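Local coordinates for ABC transporter substrate-binding protein (Rhizobium radiobacter, PDB 6TFX) that binds the opine mannopinic acid in the periplasm as the solute-binding component of an ABC importer, at residues A[472-477]-A[483-488]. Sequence-based numbering, arbitrary orientation.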
ATOM      1  N   TRP A 472     -15.783  -9.447  12.905  1.00 18.38           N
ATOM      2  CA  TRP A 472     -14.342  -9.210  12.909  1.00 19.01           C
ATOM      3  C   TRP A 472     -13.732  -9.302  14.312  1.00 19.96           C
ATOM      4  O   TRP A 472     -12.550  -9.616  14.440  1.00 21.28           O
ATOM      5  CB  TRP A 472     -13.995  -7.831  12.332  1.00 19.71           C
ATOM      6  CG  TRP A 472     -14.452  -7.589  10.920  1.00 20.85           C
ATOM      7  CD1 TRP A 472     -15.240  -6.566  10.486  1.00 23.69           C
ATOM      8  CD2 TRP A 472     -14.076  -8.334   9.749  1.00 21.34           C
ATOM      9  NE1 TRP A 472     -15.409  -6.641   9.120  1.00 23.13           N
ATOM     10  CE2 TRP A 472     -14.696  -7.711   8.639  1.00 24.56           C
ATOM     11  CE3 TRP A 472     -13.267  -9.465   9.525  1.00 22.62           C
ATOM     12  CZ2 TRP A 472     -14.556  -8.199   7.329  1.00 23.78           C
ATOM     13  CZ3 TRP A 472     -13.153  -9.963   8.229  1.00 23.86           C
ATOM     14  CH2 TRP A 472     -13.801  -9.335   7.153  1.00 24.02           C
ATOM     15  N   GLY A 473     -14.529  -8.992  15.335  1.00 20.19           N
ATOM     16  CA  GLY A 473     -14.066  -8.928  16.718  1.00 19.99           C
ATOM     17  C   GLY A 473     -13.717  -7.509  17.139  1.00 21.62           C
ATOM     18  O   GLY A 473     -13.335  -7.249  18.288  1.00 20.68           O
ATOM     19  N   PHE A 474     -13.882  -6.575  16.211  1.00 16.50           N
ATOM     20  CA  PHE A 474     -13.565  -5.151  16.429  1.00 16.14           C
ATOM     21  C   PHE A 474     -14.198  -4.373  15.268  1.00 20.35           C
ATOM     22  O   PHE A 474     -14.642  -4.968  14.287  1.00 19.91           O
ATOM     23  CB  PHE A 474     -12.035  -4.926  16.415  1.00 16.71           C
ATOM     24  CG  PHE A 474     -11.308  -5.625  15.290  1.00 16.88           C
ATOM     25  CD1 PHE A 474     -11.236  -5.056  14.021  1.00 19.19           C
ATOM     26  CD2 PHE A 474     -10.731  -6.878  15.488  1.00 17.39           C
ATOM     27  CE1 PHE A 474     -10.597  -5.728  12.966  1.00 17.30           C
ATOM     28  CE2 PHE A 474     -10.103  -7.552  14.432  1.00 19.42           C
ATOM     29  CZ  PHE A 474     -10.038  -6.968  13.184  1.00 18.42           C
ATOM     30  N   GLU A 475     -14.185  -3.061  15.353  1.00 18.91           N
ATOM     31  CA  GLU A 475     -14.723  -2.240  14.277  1.00 18.82           C
ATOM     32  C   GLU A 475     -13.644  -2.118  13.181  1.00 20.44           C
ATOM     33  O   GLU A 475     -12.521  -1.670  13.449  1.00 19.16           O
ATOM     34  CB  GLU A 475     -15.090  -0.865  14.830  1.00 21.26           C
ATOM     35  CG  GLU A 475     -15.528   0.110  13.757  1.00 29.54           C
ATOM     36  CD  GLU A 475     -15.579   1.544  14.245  1.00 46.01           C
ATOM     37  OE1 GLU A 475     -14.813   1.912  15.168  1.00 39.99           O
ATOM     38  OE2 GLU A 475     -16.381   2.313  13.677  1.00 35.89           O
ATOM     39  N   LEU A 476     -13.988  -2.518  11.961  1.00 19.32           N
ATOM     40  CA  LEU A 476     -13.025  -2.420  10.871  1.00 18.84           C
ATOM     41  C   LEU A 476     -13.118  -1.011  10.280  1.00 23.37           C
ATOM     42  O   LEU A 476     -13.948  -0.773   9.398  1.00 24.66           O
ATOM     43  CB  LEU A 476     -13.265  -3.514   9.812  1.00 19.01           C
ATOM     44  CG  LEU A 476     -12.349  -3.502   8.559  1.00 22.84           C
ATOM     45  CD1 LEU A 476     -10.820  -3.477   8.926  1.00 22.58           C
ATOM     46  CD2 LEU A 476     -12.667  -4.689   7.671  1.00 22.62           C
ATOM     47  N   LYS A 477     -12.344  -0.066  10.828  1.00 19.38           N
ATOM     48  CA  LYS A 477     -12.342   1.294  10.286  1.00 19.53           C
ATOM     49  C   LYS A 477     -11.260   1.377   9.206  1.00 20.53           C
ATOM     50  O   LYS A 477     -11.443   2.031   8.172  1.00 18.55           O
ATOM     51  CB  LYS A 477     -12.023   2.311  11.389  1.00 22.13           C
ATOM     52  CG  LYS A 477     -12.286   3.763  10.985  1.00 43.58           C
ATOM     53  CD  LYS A 477     -12.027   4.725  12.143  1.00 54.20           C
ATOM     54  CE  LYS A 477     -12.328   6.160  11.781  1.00 67.59           C
ATOM     55  NZ  LYS A 477     -11.132   6.861  11.239  1.00 78.73           N
ATOM     56  N   ALA A 483      -7.453  -3.503   3.405  1.00 17.98           N
ATOM     57  CA  ALA A 483      -8.110  -4.798   3.271  1.00 18.16           C
ATOM     58  C   ALA A 483      -8.465  -5.326   4.654  1.00 20.86           C
ATOM     59  O   ALA A 483      -7.834  -4.935   5.641  1.00 19.16           O
ATOM     60  CB  ALA A 483      -7.182  -5.779   2.576  1.00 19.29           C
ATOM     61  N   PRO A 484      -9.438  -6.240   4.755  1.00 17.98           N
ATOM     62  CA  PRO A 484      -9.780  -6.790   6.079  1.00 17.63           C
ATOM     63  C   PRO A 484      -8.590  -7.426   6.791  1.00 20.90           C
ATOM     64  O   PRO A 484      -7.710  -8.021   6.166  1.00 19.99           O
ATOM     65  CB  PRO A 484     -10.815  -7.869   5.755  1.00 19.56           C
ATOM     66  CG  PRO A 484     -11.420  -7.451   4.446  1.00 23.25           C
ATOM     67  CD  PRO A 484     -10.270  -6.833   3.691  1.00 19.67           C
ATOM     68  N   LEU A 485      -8.599  -7.315   8.120  1.00 17.27           N
ATOM     69  CA  LEU A 485      -7.593  -7.931   8.964  1.00 16.34           C
ATOM     70  C   LEU A 485      -8.291  -9.090   9.671  1.00 19.96           C
ATOM     71  O   LEU A 485      -9.236  -8.878  10.447  1.00 18.02           O
ATOM     72  CB  LEU A 485      -7.025  -6.938  10.002  1.00 16.73           C
ATOM     73  CG  LEU A 485      -5.948  -7.501  10.931  1.00 21.10           C
ATOM     74  CD1 LEU A 485      -4.630  -7.744  10.178  1.00 22.15           C
ATOM     75  CD2 LEU A 485      -5.725  -6.585  12.117  1.00 22.05           C
ATOM     76  N   ILE A 486      -7.827 -10.309   9.386  1.00 16.77           N
ATOM     77  CA  ILE A 486      -8.342 -11.516  10.032  1.00 16.48           C
ATOM     78  C   ILE A 486      -7.349 -11.836  11.151  1.00 18.52           C
ATOM     79  O   ILE A 486      -6.135 -11.867  10.932  1.00 18.23           O
ATOM     80  CB  ILE A 486      -8.538 -12.685   9.032  1.00 19.55           C
ATOM     81  CG1 ILE A 486      -9.526 -12.240   7.918  1.00 20.94           C
ATOM     82  CG2 ILE A 486      -9.051 -13.931   9.762  1.00 20.66           C
ATOM     83  CD1 ILE A 486      -9.523 -13.118   6.754  1.00 30.66           C
ATOM     84  N   THR A 487      -7.875 -11.992  12.369  1.00 16.70           N
ATOM     85  CA  THR A 487      -7.040 -12.229  13.539  1.00 15.95           C
ATOM     86  C   THR A 487      -7.546 -13.451  14.297  1.00 17.77           C
ATOM     87  O   THR A 487      -8.483 -14.140  13.853  1.00 18.36           O
ATOM     88  CB  THR A 487      -7.059 -11.008  14.502  1.00 19.94           C
ATOM     89  OG1 THR A 487      -8.321 -10.962  15.152  1.00 18.38           O
ATOM     90  CG2 THR A 487      -6.749  -9.660  13.809  1.00 17.57           C
ATOM     91  N   GLU A 488      -6.967 -13.686  15.485  1.00 16.15           N
ATOM     92  CA  GLU A 488      -7.424 -14.774  16.364  1.00 16.59           C
ATOM     93  C   GLU A 488      -8.851 -14.465  16.906  1.00 20.01           C
ATOM     94  O   GLU A 488      -9.499 -15.346  17.470  1.00 20.62           O
ATOM     95  CB  GLU A 488      -6.417 -14.996  17.523  1.00 17.99           C
ATOM     96  CG  GLU A 488      -6.462 -13.976  18.663  1.00 20.71           C
ATOM     97  CD  GLU A 488      -5.860 -12.612  18.394  1.00 26.09           C
ATOM     98  OE1 GLU A 488      -5.382 -12.364  17.264  1.00 24.09           O
ATOM     99  OE2 GLU A 488      -5.851 -11.787  19.332  1.00 24.93           O
TER
HETATM  100  O   HOH W   1     -11.223  -9.835  12.127  1.00 30.65           O
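W472, F474 and L476 pack against P484, L485 and T487 in an apolar, water-bridged contact between two passes of the loop that joins strands 470-471 and 491-492, near the C-terminus. It exemplifies how irregular chain can pair without any direct hydrogen bond across it. The six-membered end of the W472 indole carries the closest apolar touch, CH2 to P484 CB at 3.6 Å, approached obliquely. L476 CD2 lies over one face of that indole, 3.5 Å above its plane and toward the rim, and also meets P484 CA at 3.9 Å; CG anti to the backbone N (chi1 178°) extends the side chain toward 483-488, and chi2 of 52° turns CD2 to indole and proline. F474 presents its edge instead: CZ comes within 3.4 Å of the L485 carbonyl O, while T487 OG1, hydrogen-bonded to Q489, lies in the ring plane. One water donates to both W472 O (2.7 Å) and L485 O (2.8 Å), linking two acceptors that cannot bond each other. W472 NE1 is hydrogen-bonded to D243 OD2, probably helping hold the indole's rotation. This is structural packing of a C-terminal loop against strands 240-255 and 454-467 of the mixed sheet in a family 5 solute-binding protein, with the P484 side chain about 11 Å from the bound opine.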